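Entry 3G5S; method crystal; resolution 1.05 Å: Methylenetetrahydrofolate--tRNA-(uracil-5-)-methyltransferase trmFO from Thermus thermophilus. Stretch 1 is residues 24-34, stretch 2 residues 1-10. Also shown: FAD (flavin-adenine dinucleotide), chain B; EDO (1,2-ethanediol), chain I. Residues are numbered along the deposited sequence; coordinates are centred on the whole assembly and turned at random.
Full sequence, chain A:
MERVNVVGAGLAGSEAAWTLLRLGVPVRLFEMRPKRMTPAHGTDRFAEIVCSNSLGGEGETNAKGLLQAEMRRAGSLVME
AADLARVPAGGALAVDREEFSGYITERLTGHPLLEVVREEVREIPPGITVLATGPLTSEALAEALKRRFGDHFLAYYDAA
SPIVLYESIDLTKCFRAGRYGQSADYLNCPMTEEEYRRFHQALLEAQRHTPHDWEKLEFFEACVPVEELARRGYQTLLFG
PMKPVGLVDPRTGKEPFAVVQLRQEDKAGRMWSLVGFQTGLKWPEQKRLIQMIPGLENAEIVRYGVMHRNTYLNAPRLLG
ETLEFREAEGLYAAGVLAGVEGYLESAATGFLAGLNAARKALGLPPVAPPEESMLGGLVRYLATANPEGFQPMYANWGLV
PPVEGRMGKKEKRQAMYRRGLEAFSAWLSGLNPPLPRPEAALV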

# COMPACT_ATOMS: atom_id res chain seq x y z
N GLY A 24 -22.84 8.90 -13.71
CA GLY A 24 -23.67 10.08 -13.92
C GLY A 24 -23.68 11.09 -12.79
O GLY A 24 -24.61 11.89 -12.68
N VAL A 25 -22.65 11.06 -11.94
CA VAL A 25 -22.56 11.99 -10.82
C VAL A 25 -21.52 13.06 -11.14
O VAL A 25 -20.36 12.75 -11.38
CB VAL A 25 -22.18 11.24 -9.53
CG1 VAL A 25 -22.07 12.20 -8.36
CG2 VAL A 25 -23.20 10.15 -9.23
N PRO A 26 -21.92 14.34 -11.15
CA PRO A 26 -20.97 15.40 -11.50
C PRO A 26 -19.85 15.53 -10.47
O PRO A 26 -20.03 15.24 -9.28
CB PRO A 26 -21.83 16.67 -11.52
CG PRO A 26 -23.22 16.17 -11.72
CD PRO A 26 -23.28 14.88 -10.97
N VAL A 27 -18.70 16.01 -10.95
CA VAL A 27 -17.49 16.05 -10.16
C VAL A 27 -16.88 17.44 -10.21
O VAL A 27 -16.92 18.11 -11.24
CB VAL A 27 -16.46 15.01 -10.68
CG1 VAL A 27 -15.12 15.16 -9.98
CG2 VAL A 27 -17.01 13.60 -10.52
N ARG A 28 -16.34 17.86 -9.07
CA ARG A 28 -15.49 19.02 -8.97
C ARG A 28 -14.11 18.49 -8.60
O ARG A 28 -13.89 18.03 -7.47
CB ARG A 28 -16.01 19.95 -7.87
CG ARG A 28 -15.27 21.26 -7.76
CD ARG A 28 -15.89 22.17 -6.71
NE ARG A 28 -17.26 22.57 -7.04
CZ ARG A 28 -18.35 22.11 -6.43
NH1 ARG A 28 -18.25 21.22 -5.45
NH2 ARG A 28 -19.55 22.53 -6.81
N LEU A 29 -13.20 18.50 -9.57
CA LEU A 29 -11.88 17.92 -9.42
C LEU A 29 -10.87 19.02 -9.17
O LEU A 29 -10.65 19.87 -10.04
CB LEU A 29 -11.52 17.14 -10.69
CG LEU A 29 -10.14 16.48 -10.75
CD1 LEU A 29 -9.99 15.45 -9.65
CD2 LEU A 29 -9.93 15.85 -12.11
N PHE A 30 -10.28 19.01 -7.98
CA PHE A 30 -9.30 20.02 -7.59
C PHE A 30 -7.90 19.51 -7.85
O PHE A 30 -7.56 18.38 -7.48
CB PHE A 30 -9.41 20.35 -6.09
CG PHE A 30 -10.70 21.02 -5.69
CD1 PHE A 30 -11.81 20.27 -5.34
CD2 PHE A 30 -10.77 22.40 -5.60
CE1 PHE A 30 -12.98 20.89 -4.94
CE2 PHE A 30 -11.94 23.01 -5.20
CZ PHE A 30 -13.04 22.26 -4.87
N GLU A 31 -7.07 20.35 -8.46
CA GLU A 31 -5.67 20.03 -8.66
C GLU A 31 -4.86 21.30 -8.57
O GLU A 31 -5.11 22.27 -9.28
CB GLU A 31 -5.46 19.35 -10.02
CG GLU A 31 -4.00 19.07 -10.35
CD GLU A 31 -3.29 18.33 -9.23
OE1 GLU A 31 -2.29 18.88 -8.70
OE2 GLU A 31 -3.73 17.21 -8.88
N MSE A 32 -3.87 21.30 -7.68
CA MSE A 32 -3.07 22.51 -7.49
C MSE A 32 -1.99 22.71 -8.57
O MSE A 32 -1.54 23.83 -8.79
CB MSE A 32 -2.45 22.51 -6.11
CG MSE A 32 -1.39 21.46 -5.88
SE MSE A 32 -0.80 21.48 -4.04
CE MSE A 32 0.66 20.19 -4.22
N ARG A 33 -1.58 21.63 -9.22
CA ARG A 33 -0.63 21.74 -10.32
C ARG A 33 -1.31 22.41 -11.51
O ARG A 33 -2.51 22.23 -11.70
CB ARG A 33 -0.11 20.37 -10.71
CG ARG A 33 0.71 19.68 -9.63
CD ARG A 33 1.22 18.33 -10.09
NE ARG A 33 0.20 17.30 -10.20
CZ ARG A 33 -0.27 16.80 -11.34
NH1 ARG A 33 0.18 17.24 -12.50
NH2 ARG A 33 -1.18 15.84 -11.32
N PRO A 34 -0.54 23.14 -12.33
CA PRO A 34 0.91 23.32 -12.27
C PRO A 34 1.38 24.51 -11.44
O PRO A 34 2.59 24.62 -11.20
CB PRO A 34 1.28 23.56 -13.73
CG PRO A 34 0.09 24.25 -14.30
CD PRO A 34 -1.12 23.73 -13.55
PA FAD B . -0.51 11.43 -6.65
O1A FAD B . 0.74 12.07 -6.14
O2A FAD B . -0.45 10.68 -7.95
O5B FAD B . -1.69 12.50 -6.78
C5B FAD B . -1.96 13.43 -5.76
C4B FAD B . -2.39 14.72 -6.42
O4B FAD B . -2.87 15.62 -5.44
C3B FAD B . -1.22 15.43 -7.11
O3B FAD B . -1.55 15.74 -8.45
C2B FAD B . -0.99 16.68 -6.28
O2B FAD B . -0.53 17.80 -7.00
C1B FAD B . -2.38 16.93 -5.71
N9A FAD B . -2.48 17.67 -4.44
C8A FAD B . -1.78 17.45 -3.29
N7A FAD B . -2.26 18.27 -2.33
C5A FAD B . -3.27 19.00 -2.87
C6A FAD B . -4.11 19.98 -2.37
N6A FAD B . -4.17 20.28 -1.06
N1A FAD B . -5.06 20.52 -3.20
C2A FAD B . -5.16 20.14 -4.51
N3A FAD B . -4.34 19.16 -5.02
C4A FAD B . -3.41 18.63 -4.20
N1 FAD B . 4.64 4.15 -7.24
C2 FAD B . 4.88 3.06 -8.03
O2 FAD B . 4.03 2.19 -8.18
N3 FAD B . 6.10 2.94 -8.68
C4 FAD B . 7.09 3.90 -8.56
O4 FAD B . 8.17 3.77 -9.15
C4X FAD B . 6.84 5.00 -7.75
N5 FAD B . 7.79 5.99 -7.58
C5X FAD B . 7.51 7.08 -6.78
C6 FAD B . 8.48 8.07 -6.63
C7 FAD B . 8.23 9.17 -5.82
C7M FAD B . 9.28 10.24 -5.66
C8 FAD B . 7.00 9.28 -5.17
C8M FAD B . 6.72 10.47 -4.30
C9 FAD B . 6.03 8.30 -5.33
C9A FAD B . 6.28 7.18 -6.13
N10 FAD B . 5.32 6.19 -6.27
C10 FAD B . 5.61 5.11 -7.09
C1' FAD B . 4.34 5.94 -5.14
C2' FAD B . 2.87 6.10 -5.55
O2' FAD B . 2.34 4.91 -6.13
C3' FAD B . 2.64 7.30 -6.46
O3' FAD B . 2.96 8.45 -5.70
C4' FAD B . 1.20 7.42 -6.96
O4' FAD B . 1.17 8.42 -7.96
C5' FAD B . 0.21 7.72 -5.84
O5' FAD B . -1.03 8.08 -6.39
P FAD B . -1.95 9.14 -5.61
O1P FAD B . -2.21 8.69 -4.21
O2P FAD B . -3.14 9.40 -6.48
O3P FAD B . -1.03 10.45 -5.49
C1 EDO I . -27.17 10.04 -11.92
O1 EDO I . -27.18 10.79 -13.13
C2 EDO I . -27.54 10.97 -10.77
O2 EDO I . -28.79 11.60 -11.05
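Stretch 2, residues 1-10: MERVNVVGAG

The most distinctive feature of this contact is the way its C-terminal end closes around the ribose of FAD. One carboxylate oxygen, Glu-31 OE2, accepts a hydrogen bond from the backbone of stretch 2 (Ala-9 N to Glu-31 OE2, 2.8 Å) and another from the cofactor (FAD O3B to Glu-31 OE2, 2.7 Å), so the same atom ties both to stretch 1. Gly-8 passes close to the ribose, its CA 3.3 Å from FAD O4B; a CB here would clash with that oxygen, and the backbone angles (105°/123°) by themselves call for glycine. At Gly-10, which precedes a helix as its N-cap, a CB would run into FAD O5B.

Leading into this site, residues 4-7 form an extended strand parallel to strand 27-30, with axes 4.7 Å apart at closest and crossing at -19°. Val-4, Asn-5, Val-6 and Val-7 pair with Val-27, Arg-28, Leu-29 and Phe-30, at CA-CA distances of 4.8 to 4.9 Å. The hydrogen bonds alternate in direction as parallel pairing requires: Val-4 N to Pro-26 O (2.9 Å), Arg-28 N to Val-4 O (2.9 Å), Val-6 N to Arg-28 O (2.8 Å), Phe-30 N to Val-6 O (2.9 Å) and, just past the strands, Gly-8 N to Phe-30 O (2.8 Å).

On one face, Val-6 packs against Val-27 (CG2 to CG1, 3.9 Å) and Leu-29 (CG1 to CD1, 3.7 Å), while Leu-29 CD2 reaches Ala-9 CB at 3.9 Å. The other face is more polar: Asn-5 OD1 accepts a hydrogen bond from Arg-28 NH1 (2.9 Å) and also lies at the edge of the Phe-30 ring. At the N-terminal end, Arg-3 NH2 donates to Val-27 O (3.1 Å), and Met-1 SE rests 3.6 Å from Pro-26 CB.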

# COMPACT_ATOMS: atom_id res chain seq x y z
N MSE A 1 -24.44 23.15 -10.70
CA MSE A 1 -24.97 21.85 -10.32
C MSE A 1 -24.21 21.33 -9.10
O MSE A 1 -23.07 21.71 -8.86
CB MSE A 1 -24.86 20.85 -11.48
CG MSE A 1 -23.42 20.43 -11.84
SE MSE A 1 -23.28 19.36 -13.48
CE MSE A 1 -23.63 20.74 -14.78
N GLU A 2 -24.86 20.46 -8.33
CA GLU A 2 -24.20 19.81 -7.20
C GLU A 2 -23.14 18.84 -7.72
O GLU A 2 -23.37 18.13 -8.70
CB GLU A 2 -25.23 19.04 -6.37
CG GLU A 2 -24.84 18.85 -4.92
CD GLU A 2 -24.81 20.15 -4.14
OE1 GLU A 2 -25.29 21.18 -4.65
OE2 GLU A 2 -24.30 20.15 -3.00
N ARG A 3 -21.99 18.82 -7.05
CA ARG A 3 -20.86 18.01 -7.49
C ARG A 3 -20.22 17.32 -6.30
O ARG A 3 -20.18 17.88 -5.20
CB ARG A 3 -19.80 18.87 -8.19
CG ARG A 3 -20.28 19.63 -9.40
CD ARG A 3 -19.20 20.51 -9.99
NE ARG A 3 -19.70 21.25 -11.15
CZ ARG A 3 -19.73 20.77 -12.39
NH1 ARG A 3 -20.21 21.53 -13.36
NH2 ARG A 3 -19.29 19.55 -12.67
N VAL A 4 -19.73 16.10 -6.53
CA VAL A 4 -18.86 15.46 -5.57
C VAL A 4 -17.46 16.03 -5.74
O VAL A 4 -16.96 16.14 -6.86
CB VAL A 4 -18.83 13.93 -5.78
CG1 VAL A 4 -17.70 13.29 -4.98
CG2 VAL A 4 -20.17 13.35 -5.40
N ASN A 5 -16.84 16.42 -4.63
CA ASN A 5 -15.48 16.92 -4.67
C ASN A 5 -14.49 15.77 -4.74
O ASN A 5 -14.62 14.80 -4.00
CB ASN A 5 -15.17 17.72 -3.41
CG ASN A 5 -16.10 18.90 -3.24
OD1 ASN A 5 -16.19 19.76 -4.12
ND2 ASN A 5 -16.80 18.96 -2.11
N VAL A 6 -13.51 15.89 -5.63
CA VAL A 6 -12.36 14.99 -5.64
C VAL A 6 -11.13 15.87 -5.53
O VAL A 6 -10.89 16.73 -6.38
CB VAL A 6 -12.31 14.11 -6.90
CG1 VAL A 6 -11.04 13.25 -6.91
CG2 VAL A 6 -13.56 13.23 -6.99
N VAL A 7 -10.37 15.67 -4.45
CA VAL A 7 -9.24 16.53 -4.18
C VAL A 7 -7.95 15.81 -4.54
O VAL A 7 -7.55 14.85 -3.88
CB VAL A 7 -9.21 16.98 -2.70
CG1 VAL A 7 -8.06 17.94 -2.46
CG2 VAL A 7 -10.55 17.62 -2.30
N GLY A 8 -7.32 16.28 -5.61
CA GLY A 8 -6.11 15.68 -6.14
C GLY A 8 -6.42 14.91 -7.41
O GLY A 8 -7.26 14.02 -7.40
N ALA A 9 -5.74 15.27 -8.50
CA ALA A 9 -5.94 14.62 -9.80
C ALA A 9 -4.74 13.77 -10.18
O ALA A 9 -4.23 13.86 -11.30
CB ALA A 9 -6.24 15.65 -10.87
N GLY A 10 -4.29 12.94 -9.24
CA GLY A 10 -3.25 11.97 -9.51
C GLY A 10 -3.85 10.64 -9.95
O GLY A 10 -4.91 10.59 -10.57
O HOH W 1 -20.66 23.33 -9.41
O HOH W 2 -21.47 20.87 -4.97